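Local coordinates for protein NDP-N-acetyl-D-galactosaminuronic acid dehydrogenase (PDB 3G79) that probably oxidises UDP-N-acetyl-mannosamine to the corresponding uronic acid with NAD+, as a member of the UDP-glucose/GDP-mannose dehydrogenase family, at residues G16-Y28 and F37-Q50. Numbering follows the deposited sequence.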
loop_
_atom_site.group_PDB
_atom_site.type_symbol
_atom_site.label_atom_id
_atom_site.label_comp_id
_atom_site.label_asym_id
_atom_site.label_seq_id
_atom_site.Cartn_x
_atom_site.Cartn_y
_atom_site.Cartn_z
ATOM N N GLY A 16 -23.346 37.834 -0.056
ATOM C CA GLY A 16 -22.524 38.024 -1.239
ATOM C C GLY A 16 -21.170 37.335 -1.132
ATOM O O GLY A 16 -20.911 36.622 -0.174
ATOM N N PRO A 17 -20.297 37.549 -2.125
ATOM C CA PRO A 17 -18.966 36.954 -2.085
ATOM C C PRO A 17 -18.124 37.380 -0.863
ATOM O O PRO A 17 -18.264 38.510 -0.383
ATOM C CB PRO A 17 -18.318 37.454 -3.384
ATOM C CG PRO A 17 -19.209 38.566 -3.873
ATOM C CD PRO A 17 -20.564 38.235 -3.399
ATOM N N ILE A 18 -17.253 36.469 -0.396
ATOM C CA ILE A 18 -16.382 36.680 0.747
ATOM C C ILE A 18 -15.476 37.841 0.442
ATOM O O ILE A 18 -14.836 37.872 -0.606
ATOM C CB ILE A 18 -15.516 35.465 0.982
ATOM C CG1 ILE A 18 -16.342 34.316 1.541
ATOM C CG2 ILE A 18 -14.424 35.755 1.959
ATOM C CD1 ILE A 18 -15.635 32.991 1.444
ATOM N N LYS A 19 -15.424 38.806 1.351
ATOM C CA LYS A 19 -14.598 39.981 1.152
ATOM C C LYS A 19 -13.748 40.295 2.363
ATOM O O LYS A 19 -12.669 40.880 2.223
ATOM C CB LYS A 19 -15.472 41.212 0.843
ATOM C CG LYS A 19 -15.981 41.284 -0.578
ATOM C CD LYS A 19 -14.906 41.643 -1.567
ATOM C CE LYS A 19 -15.366 41.326 -2.968
ATOM N NZ LYS A 19 -14.254 41.273 -3.976
ATOM N N LYS A 20 -14.257 39.981 3.552
ATOM C CA LYS A 20 -13.491 40.261 4.757
ATOM C C LYS A 20 -13.297 38.960 5.488
ATOM O O LYS A 20 -14.265 38.274 5.815
ATOM C CB LYS A 20 -14.159 41.306 5.693
ATOM C CG LYS A 20 -14.344 42.710 5.075
ATOM C CD LYS A 20 -14.013 43.856 6.064
ATOM C CE LYS A 20 -14.774 45.137 5.678
ATOM N NZ LYS A 20 -16.256 44.924 5.848
ATOM N N ILE A 21 -12.043 38.671 5.791
ATOM C CA ILE A 21 -11.618 37.393 6.318
ATOM C C ILE A 21 -10.876 37.638 7.622
ATOM O O ILE A 21 -10.254 38.651 7.786
ATOM C CB ILE A 21 -10.692 36.689 5.279
ATOM C CG1 ILE A 21 -11.512 36.355 4.029
ATOM C CG2 ILE A 21 -10.027 35.435 5.856
ATOM C CD1 ILE A 21 -10.678 35.804 2.878
ATOM N N GLY A 22 -10.929 36.702 8.543
ATOM C CA GLY A 22 -10.209 36.862 9.797
ATOM C C GLY A 22 -9.403 35.608 9.996
ATOM O O GLY A 22 -9.850 34.525 9.617
ATOM N N VAL A 23 -8.186 35.749 10.513
ATOM C CA VAL A 23 -7.454 34.553 10.971
ATOM C C VAL A 23 -7.113 34.653 12.449
ATOM O O VAL A 23 -6.640 35.702 12.915
ATOM C CB VAL A 23 -6.220 34.294 10.132
ATOM C CG1 VAL A 23 -5.521 33.075 10.607
ATOM C CG2 VAL A 23 -6.630 34.112 8.669
ATOM N N LEU A 24 -7.427 33.597 13.184
ATOM C CA LEU A 24 -7.060 33.505 14.587
ATOM C C LEU A 24 -5.901 32.546 14.706
ATOM O O LEU A 24 -5.983 31.401 14.206
ATOM C CB LEU A 24 -8.210 32.958 15.430
ATOM C CG LEU A 24 -9.284 33.861 16.012
ATOM C CD1 LEU A 24 -10.346 34.093 15.005
ATOM C CD2 LEU A 24 -9.869 33.198 17.225
ATOM N N GLY A 25 -4.838 32.985 15.384
ATOM C CA GLY A 25 -3.656 32.123 15.553
ATOM C C GLY A 25 -2.475 32.672 14.771
ATOM O O GLY A 25 -2.138 32.184 13.653
ATOM N N MET A 26 -1.834 33.692 15.348
ATOM C CA MET A 26 -0.695 34.285 14.675
ATOM C C MET A 26 0.609 33.460 14.869
ATOM O O MET A 26 1.592 33.928 15.442
ATOM C CB MET A 26 -0.571 35.770 15.018
ATOM C CG MET A 26 -1.717 36.634 14.447
ATOM S SD MET A 26 -2.033 36.532 12.641
ATOM C CE MET A 26 -1.460 38.059 12.169
ATOM N N GLY A 27 0.592 32.223 14.353
ATOM C CA GLY A 27 1.708 31.277 14.507
ATOM C C GLY A 27 2.380 30.885 13.198
ATOM O O GLY A 27 2.215 31.561 12.172
ATOM N N TYR A 28 3.135 29.783 13.209
ATOM C CA TYR A 28 3.868 29.437 11.999
ATOM C C TYR A 28 2.961 29.283 10.766
ATOM O O TYR A 28 3.361 29.711 9.689
ATOM C CB TYR A 28 4.951 28.336 12.185
ATOM C CG TYR A 28 4.496 26.936 12.561
ATOM C CD1 TYR A 28 4.422 26.527 13.902
ATOM C CD2 TYR A 28 4.197 25.996 11.579
ATOM C CE1 TYR A 28 3.999 25.222 14.257
ATOM C CE2 TYR A 28 3.782 24.681 11.916
ATOM C CZ TYR A 28 3.681 24.315 13.256
ATOM O OH TYR A 28 3.277 23.035 13.571
ATOM N N PHE A 37 -4.267 35.111 2.042
ATOM C CA PHE A 37 -5.619 35.624 1.824
ATOM C C PHE A 37 -5.566 37.115 1.485
ATOM O O PHE A 37 -6.213 37.552 0.543
ATOM C CB PHE A 37 -6.481 35.490 3.082
ATOM C CG PHE A 37 -6.936 34.089 3.407
ATOM C CD1 PHE A 37 -7.416 33.229 2.412
ATOM C CD2 PHE A 37 -6.959 33.663 4.749
ATOM C CE1 PHE A 37 -7.861 31.934 2.749
ATOM C CE2 PHE A 37 -7.410 32.390 5.100
ATOM C CZ PHE A 37 -7.846 31.509 4.094
ATOM N N ALA A 38 -4.790 37.895 2.245
ATOM C CA ALA A 38 -4.804 39.338 2.066
ATOM C C ALA A 38 -4.167 39.761 0.714
ATOM O O ALA A 38 -4.533 40.780 0.132
ATOM C CB ALA A 38 -4.159 40.070 3.289
ATOM N N ASP A 39 -3.249 38.944 0.199
ATOM C CA ASP A 39 -2.622 39.223 -1.104
ATOM C C ASP A 39 -3.535 38.857 -2.282
ATOM O O ASP A 39 -3.316 39.306 -3.384
ATOM C CB ASP A 39 -1.275 38.474 -1.246
ATOM C CG ASP A 39 -0.473 38.953 -2.448
ATOM O OD1 ASP A 39 0.030 38.083 -3.222
ATOM O OD2 ASP A 39 -0.379 40.206 -2.633
ATOM N N ALA A 40 -4.547 38.021 -2.053
ATOM C CA ALA A 40 -5.391 37.615 -3.138
ATOM C C ALA A 40 -6.218 38.816 -3.546
ATOM O O ALA A 40 -6.969 39.334 -2.742
ATOM C CB ALA A 40 -6.272 36.445 -2.718
ATOM N N PRO A 41 -6.060 39.293 -4.794
ATOM C CA PRO A 41 -6.958 40.361 -5.212
ATOM C C PRO A 41 -8.271 39.625 -5.229
ATOM O O PRO A 41 -8.259 38.412 -5.364
ATOM C CB PRO A 41 -6.531 40.638 -6.659
ATOM C CG PRO A 41 -5.252 39.825 -6.896
ATOM C CD PRO A 41 -5.362 38.675 -5.943
ATOM N N CYS A 42 -9.393 40.297 -5.082
ATOM C CA CYS A 42 -10.663 39.561 -4.808
ATOM C C CYS A 42 -11.006 39.558 -3.326
ATOM O O CYS A 42 -12.148 39.705 -3.010
ATOM C CB CYS A 42 -10.829 38.162 -5.496
ATOM S SG CYS A 42 -10.779 36.596 -4.457
ATOM N N PHE A 43 -10.039 39.447 -2.427
ATOM C CA PHE A 43 -10.329 39.704 -0.987
ATOM C C PHE A 43 -9.942 41.147 -0.650
ATOM O O PHE A 43 -9.078 41.712 -1.312
ATOM C CB PHE A 43 -9.655 38.671 -0.075
ATOM C CG PHE A 43 -10.135 37.234 -0.308
ATOM C CD1 PHE A 43 -11.472 36.954 -0.426
ATOM C CD2 PHE A 43 -9.225 36.186 -0.404
ATOM C CE1 PHE A 43 -11.907 35.667 -0.631
ATOM C CE2 PHE A 43 -9.647 34.858 -0.633
ATOM C CZ PHE A 43 -10.994 34.616 -0.748
ATOM N N GLU A 44 -10.596 41.768 0.326
ATOM C CA GLU A 44 -10.349 43.203 0.571
ATOM C C GLU A 44 -9.404 43.447 1.739
ATOM O O GLU A 44 -8.508 44.291 1.662
ATOM C CB GLU A 44 -11.655 43.998 0.793
ATOM C CG GLU A 44 -12.454 44.329 -0.478
ATOM C CD GLU A 44 -13.875 44.891 -0.211
ATOM O OE1 GLU A 44 -14.607 45.112 -1.205
ATOM O OE2 GLU A 44 -14.260 45.111 0.970
ATOM N N LYS A 45 -9.629 42.719 2.828
ATOM C CA LYS A 45 -8.990 43.010 4.098
ATOM C C LYS A 45 -9.117 41.816 5.001
ATOM O O LYS A 45 -10.218 41.269 5.187
ATOM C CB LYS A 45 -9.600 44.246 4.788
ATOM C CG LYS A 45 -9.053 44.471 6.218
ATOM C CD LYS A 45 -9.187 45.928 6.709
ATOM C CE LYS A 45 -7.891 46.726 6.540
ATOM N NZ LYS A 45 -6.813 46.140 7.383
ATOM N N VAL A 46 -7.973 41.422 5.549
ATOM C CA VAL A 46 -7.872 40.321 6.480
ATOM C C VAL A 46 -7.462 40.873 7.837
ATOM O O VAL A 46 -6.624 41.760 7.928
ATOM C CB VAL A 46 -6.832 39.285 5.979
ATOM C CG1 VAL A 46 -6.578 38.166 7.013
ATOM C CG2 VAL A 46 -7.239 38.726 4.566
ATOM N N LEU A 47 -8.067 40.340 8.886
ATOM C CA LEU A 47 -7.683 40.637 10.243
ATOM C C LEU A 47 -7.032 39.413 10.802
ATOM O O LEU A 47 -7.536 38.299 10.621
ATOM C CB LEU A 47 -8.920 40.969 11.074
ATOM C CG LEU A 47 -9.744 42.209 10.684
ATOM C CD1 LEU A 47 -10.994 42.269 11.506
ATOM C CD2 LEU A 47 -8.978 43.527 10.830
ATOM N N GLY A 48 -5.893 39.604 11.458
ATOM C CA GLY A 48 -5.260 38.562 12.240
ATOM C C GLY A 48 -5.435 38.867 13.730
ATOM O O GLY A 48 -5.200 40.011 14.210
ATOM N N PHE A 49 -5.812 37.836 14.469
ATOM C CA PHE A 49 -6.196 38.004 15.836
ATOM C C PHE A 49 -5.130 37.498 16.799
ATOM O O PHE A 49 -4.739 36.311 16.758
ATOM C CB PHE A 49 -7.584 37.394 16.061
ATOM C CG PHE A 49 -8.665 38.185 15.383
ATOM C CD1 PHE A 49 -9.183 39.329 15.990
ATOM C CD2 PHE A 49 -9.106 37.830 14.096
ATOM C CE1 PHE A 49 -10.124 40.094 15.356
ATOM C CE2 PHE A 49 -10.044 38.595 13.452
ATOM C CZ PHE A 49 -10.548 39.727 14.062
ATOM N N GLN A 50 -4.648 38.450 17.613
ATOM C CA GLN A 50 -3.704 38.233 18.731
ATOM C C GLN A 50 -4.029 38.985 20.052
ATOM O O GLN A 50 -4.196 40.202 20.065
ATOM C CB GLN A 50 -2.297 38.655 18.312
ATOM C CG GLN A 50 -1.292 37.538 18.274
ATOM C CD GLN A 50 -1.069 36.883 19.615
ATOM O OE1 GLN A 50 -0.806 35.686 19.687
ATOM N NE2 GLN A 50 -1.195 37.639 20.667
HETATM O O HOH W 1 -2.341 34.090 18.037
#
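Ile21 drives its CD1 methyl squarely onto one face of the Phe43 ring, 3.4 Å from the ring centroid and only 7° off the normal, a CH-pi contact; Cys42 SG lies over the opposite face. The isoleucine reaches this position with CG1 anti to its carbonyl carbon (chi1 -66°), which turns the other branch, CG2, toward Phe37, where it lies 3.7 Å from CD2. Val23 CG2 meets the same Phe37 ring at its edge, while Ile18 CG2 runs alongside Phe43, 3.6 Å from CE1. Beneath these side chains, strands 20-24 and 45-49 pair in parallel, Ile21 and Val23 each using both N-H and C=O; the Val23 N to Leu47 O bond is short at 2.6 Å. On the other sheet face, the edge of the Phe49 ring rests against Gly22 CA. At one end a water bridges Met26 N and Gln50 OE1. At the other, Lys19 O accepts a hydrogen bond from Glu44 N (2.9 Å), and Lys19 NZ bonds Cys42 O (2.8 Å), its aliphatic chain crossing the Glu44 carboxylate. Shortening Lys19 to an alanine would probably leave Cys42 O without this donor and Glu44 without its alkyl neighbour. The two are the first strands of the Rossmann-type sheet, joined by a right-handed beta-alpha-beta crossover through helix 30-39; strand 104-107 lies beyond 20-24 and strand 90-93 beyond 45-49, with Leu213 of helix 204-214 packing on Ile21 and Phe37.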